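Local coordinates for solute-binding protein Csal_2479 (Chromohalobacter salexigens, PDB 4P1L) that binds D-glucuronate in vitro and is probably the extracytoplasmic solute-binding component of a tripartite ATP-independent periplasmic (TRAP) transport system, at residues L164-M169 with Q176-M181; G204-Y209 with T227-L232; M92-P97 with M169-Y174. One frame throughout, in Å; residues are numbered along the deposited sequence.

Interaction 1: residues L164-M169 with Q176-M181; sequences LKVRVM and QMIDEM. With BDP (beta-D-glucopyranuronic acid), chain C.
Within 176-181, Ile-178 alone presses on 164-169, and it meets Val-166 and Val-168 with different parts of one branch. Its CG1 lies 3.8 Å from CG1 of Val-168, the two side chains running alongside with opposite headings; farther out, its CD1 rests 4.1 Å from CG1 of Val-166. A chi1 of -63° sends CG1 of Ile-178 to Val-168, and the second torsion carries CD1 on to Val-166, which it meets at a slant. This is the tight, buried part: wholly apolar, with no hydrogen bond between the two segments. Strand 165-168, helix 172-181 and strand 184-187 form a beta-alpha-beta unit, and the contact is the packing of its helix on its first strand; Ile-178 also touches Ala-185 of the second strand. Toward solvent the helix is looser: Asp-179 is exposed, and Gln-176 and Glu-180 are partly so, none of them meeting the strand. Alternate strand residues point away from the helix, and among these Arg-167 reaches the ligand. Its NH1 donates to O6A of the glucuronate at 2.8 Å and its NH2 to O6B at 2.9 Å, both bonds nearly straight (178° and 175°), a two-pronged grip on the carboxylate. NH2 also donates to Met-188 O, which helps fix the guanidinium. Beyond the strand, selenomethionine Met-169 lays its SE 3.5 Å from the carboxylate carbon C6.

Interaction 2: residues G204-Y209 with T227-L232; sequences GAENNY and TEHLIL. With BDP (beta-D-glucopyranuronic acid), chain C.
A buried carboxylate, Glu-206, takes a hydrogen bond from His-229 on the anti side of its OE1, about 20° out of the carboxylate plane. This His-carboxylate hydrogen bond, from His-229 NE2 to Glu-206 OE1, is 2.8 Å long and fairly straight (168°), and the acceptor lies practically in the imidazole plane. A chi1 of 46° and a bend at chi2 curl the Glu-206 chain so that OE1 reaches NE2, while CB, set by the backbone, lies in the ring plane at its edge, 3.5 Å from His-229 CE1. At the other end of the imidazole, ND1 shares a hydrogen bond with Thr-227 OG1, so both ring nitrogens are engaged and the ring's rotation is fixed. Glu-206 OE1 also forms a salt bridge with the ligand-binding Arg-146, placing the pair in the second shell of the site. Asn-207 points away from His-229, to the sugar: its OD1 accepts from O1 of the glucuronate at 2.7 Å, and its ND2 donates to O5 at 3.1 Å. Asn-208 ND2 adds a weak bond to O1. Strand 146-150 lies between strands 204-207 and 223-230 in their mixed sheet, while Met-177 and Met-181 of helix 172-181 pack against His-229.

Interaction 3: residues M92-P97 with M169-Y174; sequences MGPIVP and MNNDLY. With BDP (beta-D-glucopyranuronic acid), chain C.
The backbones approach most closely at Pro-94 and Asn-171, whose CA atoms are 6.4 Å apart, where a helical-like turn at 92-94 meets the chain just ahead of helix 172-181. The Pro-94 ring does most of the touching: its CG lies 3.4 Å from Asn-170 O, and its CD 3.7 Å from Asn-171 ND2. The same amide nitrogen stands 3.9 Å from Gly-93 CA, close against the bare backbone there. No hydrogen bond joins the two segments, but Asn-171 ND2 donates to Gly-90 O and to Asn-100 OD1, so this buried amide is tied to the loop on either side of 92-97. Asn-171 has its CG anti to the backbone N (chi1 -174°), which lets OD1 turn back to accept from Leu-173 N at 3.0 Å, the donor tilted 27° from the carbonyl plane. Asn-171 CG lies above one face of the Tyr-174 ring, displaced toward the rim. On the loop side, Met-92 O accepts from both Ile-95 N and Val-96 N, closing the turn. Asn-170 centres an inverse gamma turn, closed by a weak bond from Asn-171 N to Met-169 O, so that the chain passes from pocket residue Met-169 through the turn and the Asn-171 N-cap into helix 172-181.

Interactions 1 and 2 are buried, whereas interaction 3 is partly open, with Pro-94 and Asn-170 exposed. Chemistry follows place: aliphatic packing inside the beta-alpha-beta unit in interaction 1, a buried imidazole-to-carboxylate hydrogen bond in interaction 2, and in interaction 3 van der Waals contact of a proline ring with the Asn-170 carbonyl and the side-chain amide of the capping Asn-171. Helix 172-181 serves interactions 1 and 3, which share Met-169. Strands 165-168 and 204-207 meet through the probable hydrogen bond from Arg-167 N to Gly-204 O, at 2.9 Å, linking interactions 1 and 2. Leu-232 packs on both Met-169 and Tyr-174, joining 227-232 to 169-174. Glucuronate borders all three, by direct bonds in 1 and 2 and by Met-169 alone in 3.

Interaction 1: residues L164-M169 with Q176-M181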
loop_
_atom_site.group_PDB
_atom_site.type_symbol
_atom_site.label_atom_id
_atom_site.label_comp_id
_atom_site.label_asym_id
_atom_site.label_seq_id
_atom_site.Cartn_x
_atom_site.Cartn_y
_atom_site.Cartn_z
ATOM N N LEU A 164 -9.830 -5.106 20.975
ATOM C CA LEU A 164 -8.938 -5.735 20.014
ATOM C C LEU A 164 -7.608 -4.999 19.951
ATOM O O LEU A 164 -7.561 -3.777 19.853
ATOM C CB LEU A 164 -9.569 -5.799 18.619
ATOM C CG LEU A 164 -10.902 -6.546 18.475
ATOM C CD1 LEU A 164 -11.385 -6.482 17.026
ATOM C CD2 LEU A 164 -10.778 -7.975 18.911
ATOM N N LYS A 165 -6.531 -5.769 20.007
ATOM C CA LYS A 165 -5.201 -5.267 19.754
ATOM C C LYS A 165 -4.887 -5.586 18.295
ATOM O O LYS A 165 -4.743 -6.770 17.916
ATOM C CB LYS A 165 -4.201 -5.937 20.687
ATOM C CG LYS A 165 -2.770 -5.422 20.562
ATOM C CD LYS A 165 -1.998 -5.745 21.838
ATOM C CE LYS A 165 -0.593 -5.174 21.818
ATOM N NZ LYS A 165 0.315 -6.056 21.040
ATOM N N VAL A 166 -4.789 -4.529 17.493
ATOM C CA VAL A 166 -4.662 -4.648 16.047
ATOM C C VAL A 166 -3.310 -4.136 15.567
ATOM O O VAL A 166 -2.897 -2.995 15.866
ATOM C CB VAL A 166 -5.767 -3.851 15.311
ATOM C CG1 VAL A 166 -5.753 -4.160 13.796
ATOM C CG2 VAL A 166 -7.160 -4.116 15.911
ATOM N N ARG A 167 -2.609 -4.994 14.835
ATOM C CA ARG A 167 -1.371 -4.599 14.181
ATOM C C ARG A 167 -1.663 -3.628 13.052
ATOM O O ARG A 167 -2.638 -3.790 12.314
ATOM C CB ARG A 167 -0.633 -5.809 13.609
ATOM C CG ARG A 167 0.615 -5.456 12.864
ATOM C CD ARG A 167 0.365 -5.288 11.368
ATOM N NE ARG A 167 1.580 -4.949 10.625
ATOM C CZ ARG A 167 1.618 -4.790 9.310
ATOM N NH1 ARG A 167 0.498 -4.916 8.585
ATOM N NH2 ARG A 167 2.759 -4.478 8.712
ATOM N N VAL A 168 -0.808 -2.619 12.942
ATOM C CA VAL A 168 -0.826 -1.682 11.830
ATOM C C VAL A 168 0.585 -1.520 11.293
ATOM O O VAL A 168 1.559 -1.962 11.914
ATOM C CB VAL A 168 -1.395 -0.303 12.246
ATOM C CG1 VAL A 168 -2.855 -0.417 12.573
ATOM C CG2 VAL A 168 -0.610 0.300 13.405
HETATM N N MSE A 169 0.694 -0.914 10.117
HETATM C CA MSE A 169 1.982 -0.543 9.571
HETATM C C MSE A 169 2.505 0.641 10.386
HETATM O O MSE A 169 1.770 1.214 11.209
HETATM C CB MSE A 169 1.825 -0.160 8.099
HETATM C CG MSE A 169 1.439 -1.336 7.219
HETATM SE SE MSE A 169 1.480 -0.932 5.303
HETATM C CE MSE A 169 -0.018 0.288 5.254
ATOM N N GLN A 176 -3.786 6.229 15.404
ATOM C CA GLN A 176 -4.876 7.145 15.644
ATOM C C GLN A 176 -6.166 6.558 15.078
ATOM O O GLN A 176 -7.227 6.622 15.722
ATOM C CB GLN A 176 -4.570 8.529 15.063
ATOM C CG GLN A 176 -5.285 9.639 15.756
ATOM C CD GLN A 176 -4.963 10.994 15.162
ATOM O OE1 GLN A 176 -4.234 11.095 14.159
ATOM N NE2 GLN A 176 -5.536 12.044 15.752
HETATM N N MSE A 177 -6.084 5.985 13.888
HETATM C CA MSE A 177 -7.258 5.366 13.254
HETATM C C MSE A 177 -7.894 4.261 14.120
HETATM O O MSE A 177 -9.097 4.311 14.410
HETATM C CB MSE A 177 -6.873 4.790 11.891
HETATM C CG MSE A 177 -7.979 4.027 11.198
HETATM SE SE MSE A 177 -7.364 3.200 9.547
HETATM C CE MSE A 177 -6.490 1.646 10.404
ATOM N N ILE A 178 -7.090 3.287 14.548
ATOM C CA ILE A 178 -7.591 2.226 15.404
ATOM C C ILE A 178 -8.130 2.778 16.743
ATOM O O ILE A 178 -9.182 2.344 17.243
ATOM C CB ILE A 178 -6.514 1.181 15.685
ATOM C CG1 ILE A 178 -6.078 0.475 14.391
ATOM C CG2 ILE A 178 -7.019 0.141 16.716
ATOM C CD1 ILE A 178 -7.176 -0.295 13.695
ATOM N N ASP A 179 -7.413 3.730 17.324
ATOM C CA ASP A 179 -7.814 4.294 18.586
ATOM C C ASP A 179 -9.156 4.988 18.493
ATOM O O ASP A 179 -9.982 4.858 19.387
ATOM C CB ASP A 179 -6.771 5.304 19.104
ATOM C CG ASP A 179 -5.522 4.644 19.616
ATOM O OD1 ASP A 179 -5.376 3.404 19.485
ATOM O OD2 ASP A 179 -4.674 5.375 20.131
ATOM N N GLU A 180 -9.354 5.756 17.429
ATOM C CA GLU A 180 -10.632 6.415 17.199
ATOM C C GLU A 180 -11.760 5.410 16.917
ATOM O O GLU A 180 -12.913 5.665 17.251
ATOM C CB GLU A 180 -10.516 7.397 16.038
ATOM C CG GLU A 180 -9.650 8.649 16.377
ATOM C CD GLU A 180 -10.274 9.568 17.416
ATOM O OE1 GLU A 180 -11.397 9.295 17.881
ATOM O OE2 GLU A 180 -9.634 10.577 17.772
HETATM N N MSE A 181 -11.441 4.285 16.290
HETATM C CA MSE A 181 -12.453 3.253 16.111
HETATM C C MSE A 181 -12.863 2.637 17.438
HETATM O O MSE A 181 -13.997 2.190 17.560
HETATM C CB MSE A 181 -11.963 2.154 15.198
HETATM C CG MSE A 181 -11.839 2.577 13.765
HETATM SE SE MSE A 181 -11.227 1.053 12.683
HETATM C CE MSE A 181 -11.173 1.923 10.951
HETATM C C1 BDP C . 0.260 -4.781 1.792
HETATM C C2 BDP C . 1.237 -3.912 1.012
HETATM C C3 BDP C . 2.616 -4.205 1.464
HETATM C C4 BDP C . 2.684 -3.912 2.929
HETATM C C5 BDP C . 1.647 -4.762 3.710
HETATM C C6 BDP C . 1.645 -4.469 5.209
HETATM O O2 BDP C . 1.084 -4.266 -0.352
HETATM O O3 BDP C . 3.520 -3.201 0.760
HETATM O O4 BDP C . 4.004 -4.181 3.432
HETATM O O5 BDP C . 0.375 -4.512 3.199
HETATM O O6A BDP C . 0.521 -4.551 5.803
HETATM O O1 BDP C . -1.037 -4.480 1.412
HETATM O O6B BDP C . 2.723 -4.246 5.799
#

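Interaction 2: residues G204-Y209 with T227-L232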
loop_
_atom_site.group_PDB
_atom_site.type_symbol
_atom_site.label_atom_id
_atom_site.label_comp_id
_atom_site.label_asym_id
_atom_site.label_seq_id
_atom_site.Cartn_x
_atom_site.Cartn_y
_atom_site.Cartn_z
ATOM N N GLY A 204 -5.556 -9.099 15.890
ATOM C CA GLY A 204 -5.936 -8.865 14.512
ATOM C C GLY A 204 -4.987 -7.952 13.775
ATOM O O GLY A 204 -3.970 -7.547 14.305
ATOM N N ALA A 205 -5.351 -7.634 12.545
ATOM C CA ALA A 205 -4.575 -6.736 11.701
ATOM C C ALA A 205 -5.538 -6.264 10.610
ATOM O O ALA A 205 -6.740 -6.464 10.723
ATOM C CB ALA A 205 -3.348 -7.461 11.106
ATOM N N GLU A 206 -5.035 -5.640 9.553
ATOM C CA GLU A 206 -5.914 -5.165 8.516
ATOM C C GLU A 206 -5.185 -5.148 7.179
ATOM O O GLU A 206 -3.993 -4.836 7.099
ATOM C CB GLU A 206 -6.500 -3.790 8.888
ATOM C CG GLU A 206 -5.504 -2.783 9.424
ATOM C CD GLU A 206 -4.649 -2.115 8.333
ATOM O OE1 GLU A 206 -5.213 -1.544 7.375
ATOM O OE2 GLU A 206 -3.406 -2.125 8.467
ATOM N N ASN A 207 -5.896 -5.513 6.113
ATOM C CA ASN A 207 -5.278 -5.610 4.801
ATOM C C ASN A 207 -6.310 -5.968 3.748
ATOM O O ASN A 207 -7.482 -6.233 4.060
ATOM C CB ASN A 207 -4.123 -6.637 4.799
ATOM C CG ASN A 207 -2.912 -6.120 4.085
ATOM O OD1 ASN A 207 -3.008 -5.605 2.941
ATOM N ND2 ASN A 207 -1.766 -6.167 4.751
ATOM N N ASN A 208 -5.847 -5.973 2.504
ATOM C CA ASN A 208 -6.640 -6.401 1.365
ATOM C C ASN A 208 -6.689 -7.916 1.295
ATOM O O ASN A 208 -5.969 -8.598 2.033
ATOM C CB ASN A 208 -6.061 -5.817 0.083
ATOM C CG ASN A 208 -4.560 -6.095 -0.057
ATOM O OD1 ASN A 208 -4.101 -7.225 0.104
ATOM N ND2 ASN A 208 -3.800 -5.046 -0.337
ATOM N N TYR A 209 -7.544 -8.448 0.429
ATOM C CA TYR A 209 -7.694 -9.892 0.328
ATOM C C TYR A 209 -6.381 -10.616 -0.055
ATOM O O TYR A 209 -5.976 -11.605 0.602
ATOM C CB TYR A 209 -8.812 -10.233 -0.640
ATOM C CG TYR A 209 -10.230 -10.134 -0.094
ATOM C CD1 TYR A 209 -10.642 -10.866 1.003
ATOM C CD2 TYR A 209 -11.170 -9.325 -0.726
ATOM C CE1 TYR A 209 -11.972 -10.772 1.480
ATOM C CE2 TYR A 209 -12.490 -9.228 -0.268
ATOM C CZ TYR A 209 -12.884 -9.961 0.828
ATOM O OH TYR A 209 -14.195 -9.874 1.280
ATOM N N THR A 227 -14.493 -3.165 6.664
ATOM C CA THR A 227 -14.344 -1.746 6.945
ATOM C C THR A 227 -13.834 -0.910 5.749
ATOM O O THR A 227 -14.207 0.249 5.641
ATOM C CB THR A 227 -13.426 -1.543 8.146
ATOM O OG1 THR A 227 -12.234 -2.330 7.972
ATOM C CG2 THR A 227 -14.150 -1.923 9.450
ATOM N N GLU A 228 -12.947 -1.472 4.901
ATOM C CA GLU A 228 -12.461 -0.825 3.687
ATOM C C GLU A 228 -11.992 0.603 4.003
ATOM O O GLU A 228 -12.312 1.569 3.299
ATOM C CB GLU A 228 -13.530 -0.894 2.578
ATOM C CG GLU A 228 -13.884 -2.336 2.263
ATOM C CD GLU A 228 -14.946 -2.530 1.208
ATOM O OE1 GLU A 228 -14.847 -3.497 0.426
ATOM O OE2 GLU A 228 -15.896 -1.753 1.179
ATOM N N HIS A 229 -11.199 0.686 5.073
ATOM C CA HIS A 229 -10.839 1.944 5.724
ATOM C C HIS A 229 -9.653 2.702 5.118
ATOM O O HIS A 229 -9.508 3.896 5.383
ATOM C CB HIS A 229 -10.588 1.684 7.214
ATOM C CG HIS A 229 -9.632 0.567 7.490
ATOM N ND1 HIS A 229 -10.025 -0.644 8.018
ATOM C CD2 HIS A 229 -8.293 0.482 7.309
ATOM C CE1 HIS A 229 -8.972 -1.433 8.129
ATOM N NE2 HIS A 229 -7.907 -0.767 7.714
ATOM N N LEU A 230 -8.843 2.013 4.301
ATOM C CA LEU A 230 -7.675 2.590 3.622
ATOM C C LEU A 230 -7.615 2.051 2.210
ATOM O O LEU A 230 -7.839 0.868 1.976
ATOM C CB LEU A 230 -6.363 2.252 4.338
ATOM C CG LEU A 230 -6.103 2.939 5.664
ATOM C CD1 LEU A 230 -5.050 2.174 6.440
ATOM C CD2 LEU A 230 -5.728 4.410 5.465
ATOM N N ILE A 231 -7.339 2.948 1.271
ATOM C CA ILE A 231 -7.123 2.601 -0.104
ATOM C C ILE A 231 -5.788 3.277 -0.450
ATOM O O ILE A 231 -5.714 4.490 -0.710
ATOM C CB ILE A 231 -8.279 3.096 -0.982
ATOM C CG1 ILE A 231 -9.525 2.249 -0.694
ATOM C CG2 ILE A 231 -7.903 3.015 -2.426
ATOM C CD1 ILE A 231 -10.821 2.876 -1.188
ATOM N N LEU A 232 -4.724 2.485 -0.379
ATOM C CA LEU A 232 -3.377 3.005 -0.468
ATOM C C LEU A 232 -2.808 2.738 -1.868
ATOM O O LEU A 232 -2.723 1.580 -2.321
ATOM C CB LEU A 232 -2.505 2.367 0.606
ATOM C CG LEU A 232 -2.757 2.921 2.032
ATOM C CD1 LEU A 232 -2.114 2.024 3.089
ATOM C CD2 LEU A 232 -2.209 4.351 2.122
HETATM C C1 BDP C . 0.260 -4.781 1.792
HETATM C C2 BDP C . 1.237 -3.912 1.012
HETATM C C3 BDP C . 2.616 -4.205 1.464
HETATM C C4 BDP C . 2.684 -3.912 2.929
HETATM C C5 BDP C . 1.647 -4.762 3.710
HETATM C C6 BDP C . 1.645 -4.469 5.209
HETATM O O2 BDP C . 1.084 -4.266 -0.352
HETATM O O3 BDP C . 3.520 -3.201 0.760
HETATM O O4 BDP C . 4.004 -4.181 3.432
HETATM O O5 BDP C . 0.375 -4.512 3.199
HETATM O O6A BDP C . 0.521 -4.551 5.803
HETATM O O1 BDP C . -1.037 -4.480 1.412
HETATM O O6B BDP C . 2.723 -4.246 5.799
#

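Interaction 3: residues M92-P97 with M169-Y174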
loop_
_atom_site.group_PDB
_atom_site.type_symbol
_atom_site.label_atom_id
_atom_site.label_comp_id
_atom_site.label_asym_id
_atom_site.label_seq_id
_atom_site.Cartn_x
_atom_site.Cartn_y
_atom_site.Cartn_z
HETATM N N MSE A 92 5.528 5.298 3.353
HETATM C CA MSE A 92 6.175 6.477 2.761
HETATM C C MSE A 92 5.789 7.748 3.545
HETATM O O MSE A 92 6.493 8.763 3.493
HETATM C CB MSE A 92 5.788 6.608 1.290
HETATM C CG MSE A 92 6.561 7.613 0.444
HETATM SE SE MSE A 92 8.449 7.125 0.304
HETATM C CE MSE A 92 8.233 5.431 -0.642
ATOM N N GLY A 93 4.680 7.692 4.274
ATOM C CA GLY A 93 4.177 8.856 5.003
ATOM C C GLY A 93 5.169 9.468 5.971
ATOM O O GLY A 93 5.371 10.691 5.987
ATOM N N PRO A 94 5.809 8.640 6.792
ATOM C CA PRO A 94 6.808 9.212 7.708
ATOM C C PRO A 94 8.039 9.823 7.023
ATOM O O PRO A 94 8.806 10.520 7.683
ATOM C CB PRO A 94 7.218 8.013 8.565
ATOM C CG PRO A 94 5.966 7.138 8.596
ATOM C CD PRO A 94 5.299 7.331 7.253
ATOM N N ILE A 95 8.221 9.570 5.730
ATOM C CA ILE A 95 9.403 10.019 5.019
ATOM C C ILE A 95 9.089 11.235 4.148
ATOM O O ILE A 95 9.911 12.147 4.032
ATOM C CB ILE A 95 9.961 8.856 4.189
ATOM C CG1 ILE A 95 10.370 7.736 5.158
ATOM C CG2 ILE A 95 11.153 9.303 3.363
ATOM C CD1 ILE A 95 10.299 6.388 4.604
ATOM N N VAL A 96 7.892 11.241 3.558
ATOM C CA VAL A 96 7.456 12.292 2.634
ATOM C C VAL A 96 6.140 12.873 3.130
ATOM O O VAL A 96 5.107 12.231 3.038
ATOM C CB VAL A 96 7.193 11.742 1.228
ATOM C CG1 VAL A 96 6.788 12.865 0.281
ATOM C CG2 VAL A 96 8.382 11.000 0.699
ATOM N N PRO A 97 6.166 14.106 3.652
ATOM C CA PRO A 97 4.955 14.625 4.305
ATOM C C PRO A 97 3.673 14.533 3.471
ATOM O O PRO A 97 2.653 14.092 4.006
ATOM C CB PRO A 97 5.337 16.072 4.623
ATOM C CG PRO A 97 6.808 15.986 4.886
ATOM C CD PRO A 97 7.346 14.950 3.915
HETATM N N MSE A 169 0.694 -0.914 10.117
HETATM C CA MSE A 169 1.982 -0.543 9.571
HETATM C C MSE A 169 2.505 0.641 10.386
HETATM O O MSE A 169 1.770 1.214 11.209
HETATM C CB MSE A 169 1.825 -0.160 8.099
HETATM C CG MSE A 169 1.439 -1.336 7.219
HETATM SE SE MSE A 169 1.480 -0.932 5.303
HETATM C CE MSE A 169 -0.018 0.288 5.254
ATOM N N ASN A 170 3.751 1.023 10.141
ATOM C CA ASN A 170 4.383 2.051 10.978
ATOM C C ASN A 170 4.132 3.451 10.444
ATOM O O ASN A 170 4.988 4.058 9.803
ATOM C CB ASN A 170 5.892 1.800 11.188
ATOM C CG ASN A 170 6.460 2.620 12.362
ATOM O OD1 ASN A 170 5.729 2.982 13.302
ATOM N ND2 ASN A 170 7.760 2.930 12.301
ATOM N N ASN A 171 2.913 3.927 10.688
ATOM C CA ASN A 171 2.518 5.291 10.441
ATOM C C ASN A 171 1.573 5.650 11.596
ATOM O O ASN A 171 0.603 4.945 11.869
ATOM C CB ASN A 171 1.826 5.403 9.098
ATOM C CG ASN A 171 1.510 6.828 8.716
ATOM O OD1 ASN A 171 1.150 7.662 9.551
ATOM N ND2 ASN A 171 1.652 7.120 7.432
ATOM N N ASP A 172 1.891 6.725 12.304
ATOM C CA ASP A 172 1.135 7.105 13.497
ATOM C C ASP A 172 -0.353 7.295 13.174
ATOM O O ASP A 172 -1.206 7.111 14.042
ATOM C CB ASP A 172 1.662 8.424 14.090
ATOM C CG ASP A 172 3.028 8.289 14.744
ATOM O OD1 ASP A 172 3.525 7.152 14.877
ATOM O OD2 ASP A 172 3.586 9.334 15.144
ATOM N N LEU A 173 -0.662 7.683 11.942
ATOM C CA LEU A 173 -2.052 7.870 11.545
ATOM C C LEU A 173 -2.881 6.608 11.753
ATOM O O LEU A 173 -4.076 6.699 12.086
ATOM C CB LEU A 173 -2.189 8.302 10.079
ATOM C CG LEU A 173 -1.896 9.770 9.791
ATOM C CD1 LEU A 173 -1.920 10.078 8.300
ATOM C CD2 LEU A 173 -2.902 10.667 10.510
ATOM N N TYR A 174 -2.262 5.452 11.537
ATOM C CA TYR A 174 -2.951 4.154 11.704
ATOM C C TYR A 174 -3.250 3.829 13.166
ATOM O O TYR A 174 -4.237 3.196 13.466
ATOM C CB TYR A 174 -2.151 3.000 11.078
ATOM C CG TYR A 174 -1.769 3.234 9.633
ATOM C CD1 TYR A 174 -2.587 3.978 8.794
ATOM C CD2 TYR A 174 -0.576 2.737 9.124
ATOM C CE1 TYR A 174 -2.236 4.208 7.458
ATOM C CE2 TYR A 174 -0.203 2.969 7.814
ATOM C CZ TYR A 174 -1.022 3.706 6.981
ATOM O OH TYR A 174 -0.657 3.914 5.664
HETATM C C1 BDP C . 0.260 -4.781 1.792
HETATM C C2 BDP C . 1.237 -3.912 1.012
HETATM C C3 BDP C . 2.616 -4.205 1.464
HETATM C C4 BDP C . 2.684 -3.912 2.929
HETATM C C5 BDP C . 1.647 -4.762 3.710
HETATM C C6 BDP C . 1.645 -4.469 5.209
HETATM O O2 BDP C . 1.084 -4.266 -0.352
HETATM O O3 BDP C . 3.520 -3.201 0.760
HETATM O O4 BDP C . 4.004 -4.181 3.432
HETATM O O5 BDP C . 0.375 -4.512 3.199
HETATM O O6A BDP C . 0.521 -4.551 5.803
HETATM O O1 BDP C . -1.037 -4.480 1.412
HETATM O O6B BDP C . 2.723 -4.246 5.799
#